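PDB 1O6A: putative flagellar motor switch protein FliN from Thermotoga maritima, which probably forms part of the switch complex (C-ring) of the bacterial flagellar motor, which controls the direction of rotation. Local coordinates for residues A[23-28]-A[54-59]; A[30-35]-A[44-49]; A[63-68]-A[82-87]. All blocks are in the same frame, centred on the assembly; numbering follows the deposited sequence.

Contact 1 (A[23-28]-A[54-59])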
# COMPACT_ATOMS: atom_id res chain seq x y z
N VAL A 23 4.92 6.97 -4.08
CA VAL A 23 4.28 5.79 -4.63
C VAL A 23 4.11 4.79 -3.50
O VAL A 23 5.03 4.56 -2.71
CB VAL A 23 5.14 5.20 -5.76
CG1 VAL A 23 4.48 3.97 -6.35
CG2 VAL A 23 5.40 6.25 -6.81
N THR A 24 2.91 4.24 -3.39
CA THR A 24 2.54 3.22 -2.40
C THR A 24 1.94 2.03 -3.13
O THR A 24 1.19 2.22 -4.10
CB THR A 24 1.52 3.78 -1.37
OG1 THR A 24 0.35 4.27 -2.04
CG2 THR A 24 2.03 5.00 -0.63
N VAL A 25 2.25 0.82 -2.69
CA VAL A 25 1.71 -0.37 -3.27
C VAL A 25 0.95 -1.08 -2.15
O VAL A 25 1.48 -1.32 -1.04
CB VAL A 25 2.80 -1.24 -3.83
CG1 VAL A 25 2.25 -2.57 -4.33
CG2 VAL A 25 3.58 -0.50 -4.95
N GLU A 26 -0.32 -1.35 -2.43
CA GLU A 26 -1.24 -1.91 -1.43
C GLU A 26 -1.64 -3.32 -1.80
O GLU A 26 -1.96 -3.63 -2.96
CB GLU A 26 -2.53 -1.09 -1.36
CG GLU A 26 -2.36 0.31 -0.83
CD GLU A 26 -3.66 1.04 -0.61
OE1 GLU A 26 -4.74 0.42 -0.77
OE2 GLU A 26 -3.61 2.23 -0.24
N LEU A 27 -1.63 -4.17 -0.79
CA LEU A 27 -2.09 -5.55 -0.91
C LEU A 27 -3.60 -5.59 -0.74
O LEU A 27 -4.25 -6.49 -1.22
CB LEU A 27 -1.49 -6.44 0.16
CG LEU A 27 -2.09 -7.86 0.16
CD1 LEU A 27 -1.84 -8.58 -1.19
CD2 LEU A 27 -1.55 -8.64 1.30
N GLY A 28 -4.16 -4.63 -0.03
CA GLY A 28 -5.59 -4.62 0.19
C GLY A 28 -5.97 -3.78 1.38
O GLY A 28 -5.10 -3.27 2.11
N GLU A 54 -6.28 -11.36 -8.20
CA GLU A 54 -6.22 -9.92 -8.47
C GLU A 54 -4.84 -9.35 -8.28
O GLU A 54 -4.06 -9.87 -7.48
CB GLU A 54 -7.16 -9.15 -7.60
CG GLU A 54 -8.63 -9.47 -7.82
CD GLU A 54 -9.49 -8.43 -7.14
OE1 GLU A 54 -9.57 -8.48 -5.89
OE2 GLU A 54 -10.08 -7.56 -7.84
N PRO A 55 -4.52 -8.29 -9.02
CA PRO A 55 -3.23 -7.62 -8.88
C PRO A 55 -3.19 -6.68 -7.67
O PRO A 55 -4.25 -6.39 -7.09
CB PRO A 55 -3.15 -6.79 -10.18
CG PRO A 55 -4.60 -6.43 -10.45
CD PRO A 55 -5.36 -7.65 -10.05
N VAL A 56 -2.00 -6.26 -7.26
CA VAL A 56 -1.85 -5.29 -6.17
C VAL A 56 -2.07 -3.90 -6.73
O VAL A 56 -1.96 -3.68 -7.95
CB VAL A 56 -0.47 -5.37 -5.48
CG1 VAL A 56 -0.31 -6.74 -4.85
CG2 VAL A 56 0.66 -5.02 -6.40
N ASP A 57 -2.44 -2.99 -5.86
CA ASP A 57 -2.72 -1.63 -6.28
C ASP A 57 -1.51 -0.70 -6.15
O ASP A 57 -0.77 -0.77 -5.18
CB ASP A 57 -3.85 -1.06 -5.45
CG ASP A 57 -5.09 -1.95 -5.50
OD1 ASP A 57 -5.54 -2.22 -6.64
OD2 ASP A 57 -5.56 -2.53 -4.50
N ILE A 58 -1.39 0.23 -7.10
CA ILE A 58 -0.26 1.15 -7.12
C ILE A 58 -0.81 2.55 -7.12
O ILE A 58 -1.52 2.92 -8.03
CB ILE A 58 0.57 0.95 -8.40
CG1 ILE A 58 1.08 -0.50 -8.48
CG2 ILE A 58 1.72 1.94 -8.45
CD1 ILE A 58 1.46 -0.88 -9.86
N LEU A 59 -0.54 3.27 -6.03
CA LEU A 59 -1.08 4.62 -5.82
C LEU A 59 0.05 5.63 -5.90
O LEU A 59 1.16 5.38 -5.40
CB LEU A 59 -1.76 4.72 -4.47
CG LEU A 59 -3.05 3.88 -4.36
CD1 LEU A 59 -2.73 2.44 -4.01
CD2 LEU A 59 -4.00 4.51 -3.38
O HOH W 1 0.66 7.01 -2.72
O HOH W 2 -5.94 -1.92 -1.89

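Contact 2 (A[30-35]-A[44-49])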
# COMPACT_ATOMS: atom_id res chain seq x y z
N THR A 30 -9.30 -3.14 4.53
CA THR A 30 -10.52 -3.51 5.22
C THR A 30 -10.85 -2.41 6.22
O THR A 30 -10.24 -1.35 6.19
CB THR A 30 -10.41 -4.92 5.87
OG1 THR A 30 -11.67 -5.31 6.42
CG2 THR A 30 -9.42 -4.96 7.01
N ARG A 31 -11.86 -2.65 7.04
CA ARG A 31 -12.20 -1.76 8.11
C ARG A 31 -12.42 -2.59 9.38
O ARG A 31 -12.80 -3.76 9.32
CB ARG A 31 -13.43 -0.94 7.75
CG ARG A 31 -13.23 -0.01 6.58
CD ARG A 31 -14.44 0.90 6.28
NE ARG A 31 -15.65 0.08 6.28
CZ ARG A 31 -16.75 0.33 6.96
NH1 ARG A 31 -16.92 1.46 7.63
NH2 ARG A 31 -17.76 -0.53 6.86
N MSE A 32 -12.12 -2.01 10.52
CA MSE A 32 -12.40 -2.65 11.80
C MSE A 32 -12.66 -1.58 12.85
O MSE A 32 -12.29 -0.44 12.69
CB MSE A 32 -11.22 -3.53 12.19
CG MSE A 32 -10.05 -2.77 12.42
SE MSE A 32 -8.48 -3.94 13.00
CE MSE A 32 -8.60 -5.21 11.76
N THR A 33 -13.25 -1.99 13.95
CA THR A 33 -13.52 -1.10 15.04
C THR A 33 -12.27 -0.84 15.84
O THR A 33 -11.30 -1.60 15.81
CB THR A 33 -14.60 -1.63 15.98
OG1 THR A 33 -14.16 -2.86 16.59
CG2 THR A 33 -15.87 -1.98 15.20
N LEU A 34 -12.31 0.24 16.58
CA LEU A 34 -11.25 0.53 17.52
C LEU A 34 -11.09 -0.60 18.50
O LEU A 34 -9.98 -1.00 18.81
CB LEU A 34 -11.55 1.81 18.27
CG LEU A 34 -10.55 2.19 19.36
CD1 LEU A 34 -9.15 2.32 18.80
CD2 LEU A 34 -11.02 3.49 20.03
N LYS A 35 -12.21 -1.15 18.97
CA LYS A 35 -12.16 -2.31 19.86
C LYS A 35 -11.33 -3.45 19.29
O LYS A 35 -10.49 -4.01 19.99
CB LYS A 35 -13.57 -2.79 20.23
CG LYS A 35 -13.61 -4.07 21.02
CD LYS A 35 -15.06 -4.39 21.43
CE LYS A 35 -15.14 -5.58 22.36
NZ LYS A 35 -15.16 -6.84 21.57
N SER A 44 -2.75 -12.48 15.04
CA SER A 44 -4.08 -12.15 14.65
C SER A 44 -4.13 -12.10 13.16
O SER A 44 -3.16 -11.72 12.50
CB SER A 44 -4.52 -10.78 15.14
OG SER A 44 -4.91 -10.79 16.48
N ILE A 45 -5.27 -12.49 12.62
CA ILE A 45 -5.40 -12.56 11.17
C ILE A 45 -6.43 -11.53 10.73
O ILE A 45 -7.57 -11.43 11.27
CB ILE A 45 -5.70 -13.99 10.73
CG1 ILE A 45 -4.36 -14.75 10.75
CG2 ILE A 45 -6.29 -13.97 9.30
CD1 ILE A 45 -4.45 -16.16 10.63
N ILE A 46 -6.02 -10.72 9.77
CA ILE A 46 -6.84 -9.65 9.20
C ILE A 46 -7.12 -10.00 7.74
O ILE A 46 -6.21 -10.10 6.92
CB ILE A 46 -6.12 -8.30 9.26
CG1 ILE A 46 -5.74 -7.94 10.72
CG2 ILE A 46 -6.96 -7.17 8.56
CD1 ILE A 46 -4.84 -6.74 10.78
N GLU A 47 -8.39 -10.19 7.41
CA GLU A 47 -8.76 -10.51 6.02
C GLU A 47 -9.01 -9.22 5.25
O GLU A 47 -9.59 -8.25 5.77
CB GLU A 47 -9.98 -11.41 6.02
CG GLU A 47 -10.36 -11.94 4.67
CD GLU A 47 -11.51 -12.94 4.78
OE1 GLU A 47 -11.66 -13.59 5.87
OE2 GLU A 47 -12.25 -13.07 3.79
N LEU A 48 -8.54 -9.18 4.01
CA LEU A 48 -8.64 -8.01 3.18
C LEU A 48 -9.62 -8.20 2.00
O LEU A 48 -10.05 -9.31 1.68
CB LEU A 48 -7.26 -7.68 2.63
CG LEU A 48 -6.15 -7.47 3.64
CD1 LEU A 48 -4.80 -7.44 2.87
CD2 LEU A 48 -6.42 -6.23 4.45
N ASP A 49 -9.97 -7.08 1.40
CA ASP A 49 -10.95 -7.01 0.34
C ASP A 49 -10.42 -7.45 -1.01
O ASP A 49 -11.16 -7.48 -1.95
CB ASP A 49 -11.58 -5.59 0.26
CG ASP A 49 -10.57 -4.44 -0.16
OD1 ASP A 49 -9.33 -4.63 -0.45
OD2 ASP A 49 -10.99 -3.24 -0.24
O HOH W 3 -11.09 -7.63 7.96

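Contact 3 (A[63-68]-A[82-87])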
# COMPACT_ATOMS: atom_id res chain seq x y z
N LYS A 63 -3.57 8.37 -5.29
CA LYS A 63 -4.47 8.14 -6.43
C LYS A 63 -4.10 6.82 -7.10
O LYS A 63 -2.95 6.57 -7.37
CB LYS A 63 -4.32 9.28 -7.46
CG LYS A 63 -4.62 10.67 -6.91
CD LYS A 63 -6.11 10.88 -6.67
CE LYS A 63 -6.36 12.31 -6.10
NZ LYS A 63 -7.76 12.50 -5.58
N LEU A 64 -5.09 5.98 -7.36
CA LEU A 64 -4.85 4.70 -8.01
C LEU A 64 -4.57 4.95 -9.48
O LEU A 64 -5.43 5.46 -10.19
CB LEU A 64 -6.07 3.81 -7.86
CG LEU A 64 -5.97 2.45 -8.54
CD1 LEU A 64 -4.99 1.57 -7.82
CD2 LEU A 64 -7.37 1.84 -8.61
N ILE A 65 -3.36 4.67 -9.93
CA ILE A 65 -3.08 4.85 -11.37
C ILE A 65 -2.74 3.55 -12.08
O ILE A 65 -2.72 3.49 -13.31
CB ILE A 65 -2.00 5.87 -11.63
CG1 ILE A 65 -0.69 5.46 -11.04
CG2 ILE A 65 -2.38 7.30 -11.13
CD1 ILE A 65 0.43 5.83 -11.96
N ALA A 66 -2.45 2.51 -11.32
CA ALA A 66 -1.96 1.26 -11.89
C ALA A 66 -2.18 0.09 -10.94
O ALA A 66 -2.49 0.26 -9.76
CB ALA A 66 -0.50 1.39 -12.24
N ARG A 67 -2.07 -1.11 -11.50
CA ARG A 67 -2.06 -2.34 -10.70
C ARG A 67 -0.96 -3.23 -11.24
O ARG A 67 -0.45 -3.00 -12.37
CB ARG A 67 -3.43 -3.02 -10.75
CG ARG A 67 -4.57 -2.14 -10.18
CD ARG A 67 -5.87 -2.91 -9.65
NE ARG A 67 -6.42 -3.69 -10.73
CZ ARG A 67 -7.39 -4.59 -10.59
NH1 ARG A 67 -7.92 -4.80 -9.42
NH2 ARG A 67 -7.79 -5.30 -11.64
N GLY A 68 -0.51 -4.19 -10.45
CA GLY A 68 0.57 -5.04 -10.88
C GLY A 68 0.77 -6.29 -10.08
O GLY A 68 -0.04 -6.67 -9.23
N THR A 82 0.94 -4.32 -14.57
CA THR A 82 0.07 -5.13 -15.43
C THR A 82 -1.13 -4.35 -15.97
O THR A 82 -1.74 -4.77 -16.92
CB THR A 82 -0.41 -6.36 -14.72
OG1 THR A 82 -1.17 -6.02 -13.53
CG2 THR A 82 0.77 -7.24 -14.24
N GLU A 83 -1.51 -3.26 -15.31
CA GLU A 83 -2.63 -2.43 -15.74
C GLU A 83 -2.24 -0.99 -15.43
O GLU A 83 -1.73 -0.69 -14.37
CB GLU A 83 -3.93 -2.76 -14.99
CG GLU A 83 -4.48 -4.17 -15.18
CD GLU A 83 -5.61 -4.47 -14.22
OE1 GLU A 83 -6.37 -3.54 -13.87
OE2 GLU A 83 -5.71 -5.63 -13.79
N ILE A 84 -2.46 -0.10 -16.36
CA ILE A 84 -2.19 1.33 -16.04
C ILE A 84 -3.07 2.26 -16.84
O ILE A 84 -3.42 1.94 -17.94
CB ILE A 84 -0.69 1.61 -16.20
CG1 ILE A 84 -0.31 2.98 -15.62
CG2 ILE A 84 -0.25 1.47 -17.69
CD1 ILE A 84 1.18 3.14 -15.44
N VAL A 85 -3.44 3.41 -16.27
CA VAL A 85 -4.20 4.41 -17.02
C VAL A 85 -3.27 5.12 -17.99
O VAL A 85 -2.04 5.07 -17.86
CB VAL A 85 -4.91 5.40 -16.10
CG1 VAL A 85 -5.91 4.71 -15.17
CG2 VAL A 85 -3.92 6.19 -15.29
N SER A 86 -3.86 5.81 -18.96
CA SER A 86 -3.06 6.57 -19.94
C SER A 86 -2.25 7.68 -19.25
O SER A 86 -2.63 8.15 -18.17
CB SER A 86 -3.94 7.18 -21.02
OG SER A 86 -4.67 8.27 -20.48
N PRO A 87 -1.13 8.09 -19.86
CA PRO A 87 -0.34 9.19 -19.29
C PRO A 87 -1.17 10.46 -19.08
O PRO A 87 -0.98 11.12 -18.09
CB PRO A 87 0.79 9.40 -20.32
CG PRO A 87 0.90 8.08 -21.00
CD PRO A 87 -0.50 7.58 -21.10

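Contact 1 (A[23-28]-A[54-59])
One N-H bond, a CA-H...O contact and a weak water bond converge on Leu-59 O: the backbone N-H of Thr-24 is the true hydrogen bond, in the carbonyl plane with N 2.9 Å from that oxygen, and the CA-H comes from Val-23. The same water lies 2.8 Å from Thr-24 OG1, so it ties the hydroxyl to the opposite strand. In return, Leu-59 N donates to Thr-24 O almost along the C=O axis, with an N-H...O angle of 177°. Two residues further along 23-28, and two back along 54-59, Glu-26 and Asp-57 exchange an equivalent pair of bonds, Glu-26 N standing 2.8 Å from Asp-57 O. Between these two hydrogen-bonded pairs lies the non-hydrogen-bonded pair Val-25/Ile-58. The strand directions differ by 163°, as expected for the antiparallel neighbours 20-33 and 56-60 in the four-stranded sheet of the FliN C-terminal region; along its other edge 23-28 pairs with a strand of the second subunit. On the Val-25/Ile-58 face, the Val-25 and Val-56 side chains cross obliquely, with Val-25 CG1, anti to the backbone N (chi1 174°), 3.6 Å from Val-56 CG2. Val-23 and Ile-58 run alongside one another, CG1 to CG2. The face carrying Glu-26 and Leu-59 is more mixed: the Leu-59 side chain crosses the extended Glu-26 chain at about a right angle, its CD1 3.8 Å from Glu-26 CD. Thr-24 OG1, in the crowded position between N and C, comes within 3.2 Å of Leu-59 CB, a tight fit. A second water lies between Glu-26 OE1 and Asp-57 OD2, like-charged atoms 4.8 Å apart, whose salt bridges to Arg-29 and Lys-50 respectively probably offset their repulsion.

Contact 2 (A[30-35]-A[44-49])
Thr-30 turns two different branches to segment 44-49. Its OG1 is anti to the backbone N (chi1 -174°), which places CG2 in the crowded position between N and the carbonyl carbon and directs that methyl at the apolar branches opposite. There the Thr-30 and Ile-46 side chains cross obliquely, CG2 to CG2 at 3.7 Å, and Thr-30 CG2 also approaches Leu-48 CD2 at 4.1 Å. Met-32, present as selenomethionine, comes at Ile-46 from another direction: the chain bends at chi3 (48°), and the Met-32 side chain crosses Ile-46 at about a right angle, its CE 4.1 Å from Ile-46 CG1. Met-40 also packs on both Met-32 and Ile-46. The polar side of Thr-30 works through solvent: one water lies 2.8 Å from Thr-30 OG1 and donates to Glu-47 O at 2.7 Å, while Thr-30 CB touches that same carbonyl oxygen at 3.4 Å. The strands do not form a ladder with each other; their short axes approach to 7.4 Å and their directions differ by 136°, so they splay apart from the Thr-30/Leu-48 end. Both instead pair in antiparallel fashion with strands of the second subunit, and Asp-49 bonds to Arg-29 through its backbone and OD1. With methyl packing and a bridging water but not a single direct polar bond between the segments, their relative placement probably depends on these bonds and on pairing with the second subunit.

Contact 3 (A[63-68]-A[82-87])
The guanidinium of Arg-67 is met at its edge, where Glu-83 CD lies in its plane; segment 82-87 comes over neither face. The two side chains run alongside each other, the arginine bent at chi3 (-58°), and the guanidinium and carboxylate planes are turned 66° apart. The grip is side-on: Arg-67 NE reaches Glu-83 OE1 at 3.1 Å from above the carboxylate plane, whereas Arg-67 NH2 meets the syn lone pair of Glu-83 OE2 at 3.0 Å. Both side chains also touch Pro-55. Replacing Arg-67 by a leucine would remove both arms of this salt bridge and would probably leave the Glu-83 carboxylate less well fixed. In the backbone, Arg-67 O accepts twice, from Thr-82 N on a lone pair at 2.9 Å and from Glu-83 N above the carbonyl plane at 3.1 Å. Arg-67 N returns a bond to Glu-83 O, and Val-85 N donates to Ile-65 O nearly along the C=O axis. On the other face Ala-66 CB packs 3.7 Å from Ile-84 CG1. Because two successive residues, Thr-82 and Glu-83, stand against the single Arg-67, the antiparallel hairpin of strands 63-73 and 76-84 carries a classic beta bulge.

How the contacts relate
Contacts 1 and 3 belong to one antiparallel sheet and meet directly: Val-56 N and Ile-58 N probably bond to Gly-68 O and Ala-66 O, and the two centres lie about 10 Å apart. Contact 1 is the buried core, about 3 Å from the chain's centre, held by regular backbone bonding with valine and isoleucine on one face. Contact 3, toward the outer strand 76-84, is partly exposed and adds a salt bridge and a bulge. Contact 2 shares strand 20-33 with contact 1 but is peripheral and only partly buried, about 18 Å from the chain's centre, where methyl packing and water replace backbone pairing. All three touch the second subunit, whose strands pair with segments of contacts 1 and 2.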